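Local atomic coordinates of glutathione reductase (Bartonella henselae, PDB entry 3O0H), a protein that probably reduces glutathione disulfide to glutathione with NADPH, passing electrons through its bound FAD and a redox-active disulfide. Residues Lys408-Val414 and Gly424-Glu430. Numbering follows the deposited sequence.
Sequences KMFMKLV and GAHVLGE
Phe-410 and Leu-428 grip each other through both backbone groups, Phe-410 N giving its hydrogen to Leu-428 O at 2.8 Å and Leu-428 N returning one to Phe-410 O. Lys-412 with His-426 and Val-414 with Gly-424 repeat the pattern, so six N-H to O=C bonds join these antiparallel strands of a beta hairpin. The last is the longest, Gly-424 N to Val-414 O at 3.2 Å. In the non-hydrogen-bonded pairs between them, the backbones of Met-411 and Leu-413 hydrogen-bond to Thr-393 and Tyr-391 of strand 387-395, and that of Ala-425 to Val-374. Beyond Phe-410 and Leu-428, where the strands part, a water takes over: it donates to Lys-408 O (2.7 Å) and accepts from Glu-430 N (3.0 Å). Gly-429 turns the chain away at phi 131°, a backbone angle that glycine, having no side chain, takes readily.

The buried polar side chains find their partners beyond the hairpin. His-426 ND1 bonds Thr-373 OG1 and its NE2 bonds Leu-376 O, fixing the ring's rotation, while Val-414 CG2 meets the ring edge in plane, 3.9 Å from CD2. Lys-412, bent at chi3 (79°), passes its CE by that ring and forms salt bridges through NZ with Asp-231, Asp-233 and Glu-378. With CG anti to the backbone N (chi1 166°), the Phe-410 ring turns its edge to Leu-428 N, and both side chains pack on Leu-237 of helix 232-245. On the other face, Leu-413 CD2 meets Ala-425 CB at 3.6 Å, and small Ala-425 and branched Val-427 suit close packing against helix 432-444. Both ring nitrogens of His-426 are thus satisfied, and three carboxylates probably keep buried Lys-412 charged inside the dimerisation domain.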
loop_
_atom_site.group_PDB
_atom_site.type_symbol
_atom_site.label_atom_id
_atom_site.label_comp_id
_atom_site.label_asym_id
_atom_site.label_seq_id
_atom_site.Cartn_x
_atom_site.Cartn_y
_atom_site.Cartn_z
ATOM N N LYS B 408 -10.060 11.535 3.769
ATOM C CA LYS B 408 -8.876 11.656 4.623
ATOM C C LYS B 408 -8.158 10.320 4.719
ATOM O O LYS B 408 -8.669 9.281 4.249
ATOM C CB LYS B 408 -9.275 12.051 6.052
ATOM C CG LYS B 408 -10.183 13.273 6.177
ATOM C CD LYS B 408 -9.430 14.570 5.900
ATOM C CE LYS B 408 -10.253 15.784 6.353
ATOM N NZ LYS B 408 -9.793 17.003 5.651
ATOM N N MET B 409 -6.972 10.357 5.324
ATOM C CA MET B 409 -6.261 9.161 5.737
ATOM C C MET B 409 -6.107 9.311 7.236
ATOM O O MET B 409 -5.743 10.398 7.729
ATOM C CB MET B 409 -4.868 9.067 5.110
ATOM C CG MET B 409 -3.982 7.893 5.690
ATOM S SD MET B 409 -4.441 6.232 5.149
ATOM C CE MET B 409 -5.071 6.708 3.568
ATOM N N PHE B 410 -6.399 8.236 7.939
ATOM C CA PHE B 410 -6.246 8.175 9.389
ATOM C C PHE B 410 -5.220 7.102 9.749
ATOM O O PHE B 410 -5.306 5.985 9.252
ATOM C CB PHE B 410 -7.586 7.836 9.993
ATOM C CG PHE B 410 -7.491 7.418 11.402
ATOM C CD1 PHE B 410 -7.397 8.378 12.404
ATOM C CD2 PHE B 410 -7.448 6.061 11.738
ATOM C CE1 PHE B 410 -7.286 8.025 13.712
ATOM C CE2 PHE B 410 -7.353 5.674 13.085
ATOM C CZ PHE B 410 -7.253 6.661 14.061
ATOM N N MET B 411 -4.236 7.426 10.576
ATOM C CA MET B 411 -3.250 6.430 11.027
ATOM C C MET B 411 -3.045 6.632 12.527
ATOM O O MET B 411 -2.903 7.781 13.006
ATOM C CB MET B 411 -1.910 6.597 10.320
ATOM C CG MET B 411 -1.936 6.250 8.833
ATOM S SD MET B 411 -0.437 6.796 7.918
ATOM C CE MET B 411 -0.722 6.036 6.320
ATOM N N LYS B 412 -3.048 5.543 13.281
ATOM C CA LYS B 412 -2.817 5.665 14.717
ATOM C C LYS B 412 -1.915 4.531 15.202
ATOM O O LYS B 412 -2.130 3.383 14.875
ATOM C CB LYS B 412 -4.141 5.719 15.460
ATOM C CG LYS B 412 -3.994 5.842 16.951
ATOM C CD LYS B 412 -5.295 6.179 17.648
ATOM C CE LYS B 412 -6.186 4.968 17.825
ATOM N NZ LYS B 412 -7.539 5.254 18.394
ATOM N N LEU B 413 -0.852 4.869 15.932
ATOM C CA LEU B 413 -0.031 3.852 16.579
ATOM C C LEU B 413 -0.256 3.916 18.089
ATOM O O LEU B 413 -0.317 4.970 18.676
ATOM C CB LEU B 413 1.420 4.068 16.218
ATOM C CG LEU B 413 1.790 3.997 14.742
ATOM C CD1 LEU B 413 3.257 4.353 14.522
ATOM C CD2 LEU B 413 1.459 2.636 14.188
ATOM N N VAL B 414 -0.394 2.752 18.703
ATOM C CA VAL B 414 -0.690 2.635 20.097
ATOM C C VAL B 414 0.567 2.018 20.711
ATOM O O VAL B 414 1.014 0.946 20.317
ATOM C CB VAL B 414 -1.903 1.769 20.348
ATOM C CG1 VAL B 414 -2.120 1.651 21.865
ATOM C CG2 VAL B 414 -3.173 2.340 19.690
ATOM N N GLY B 424 -0.327 -1.677 18.962
ATOM C CA GLY B 424 -1.509 -1.610 18.097
ATOM C C GLY B 424 -1.289 -0.609 16.962
ATOM O O GLY B 424 -0.564 0.371 17.136
ATOM N N ALA B 425 -1.923 -0.855 15.815
ATOM C CA ALA B 425 -1.836 0.046 14.677
ATOM C C ALA B 425 -3.157 -0.062 13.899
ATOM O O ALA B 425 -3.631 -1.176 13.599
ATOM C CB ALA B 425 -0.623 -0.309 13.750
ATOM N N HIS B 426 -3.696 1.110 13.558
ATOM C CA HIS B 426 -5.048 1.278 13.019
ATOM C C HIS B 426 -5.043 2.300 11.901
ATOM O O HIS B 426 -4.487 3.378 12.059
ATOM C CB HIS B 426 -5.994 1.699 14.145
ATOM C CG HIS B 426 -5.818 0.870 15.367
ATOM N ND1 HIS B 426 -6.218 -0.450 15.428
ATOM C CD2 HIS B 426 -5.179 1.131 16.535
ATOM C CE1 HIS B 426 -5.865 -0.948 16.599
ATOM N NE2 HIS B 426 -5.258 -0.000 17.301
ATOM N N VAL B 427 -5.649 1.953 10.764
ATOM C CA VAL B 427 -5.533 2.736 9.553
ATOM C C VAL B 427 -6.915 2.774 8.915
ATOM O O VAL B 427 -7.615 1.752 8.853
ATOM C CB VAL B 427 -4.521 2.134 8.572
ATOM C CG1 VAL B 427 -4.350 2.987 7.281
ATOM C CG2 VAL B 427 -3.145 1.903 9.203
ATOM N N LEU B 428 -7.299 3.946 8.449
ATOM C CA LEU B 428 -8.521 4.108 7.690
ATOM C C LEU B 428 -8.248 5.037 6.541
ATOM O O LEU B 428 -7.720 6.118 6.762
ATOM C CB LEU B 428 -9.638 4.619 8.586
ATOM C CG LEU B 428 -10.904 5.031 7.829
ATOM C CD1 LEU B 428 -12.092 4.710 8.689
ATOM C CD2 LEU B 428 -10.882 6.493 7.408
ATOM N N GLY B 429 -8.667 4.645 5.332
ATOM C CA GLY B 429 -8.443 5.375 4.122
ATOM C C GLY B 429 -7.897 4.441 3.046
ATOM O O GLY B 429 -7.909 3.198 3.164
ATOM N N GLU B 430 -7.398 5.053 2.000
ATOM C CA GLU B 430 -7.042 4.326 0.780
ATOM C C GLU B 430 -5.972 3.220 1.044
ATOM O O GLU B 430 -4.917 3.484 1.642
ATOM C CB GLU B 430 -6.595 5.371 -0.272
ATOM C CG GLU B 430 -5.865 4.824 -1.468
ATOM C CD GLU B 430 -5.691 5.869 -2.541
ATOM O OE1 GLU B 430 -6.542 6.805 -2.597
ATOM O OE2 GLU B 430 -4.691 5.757 -3.302
HETATM O O HOH W 1 -7.921 7.974 1.984
#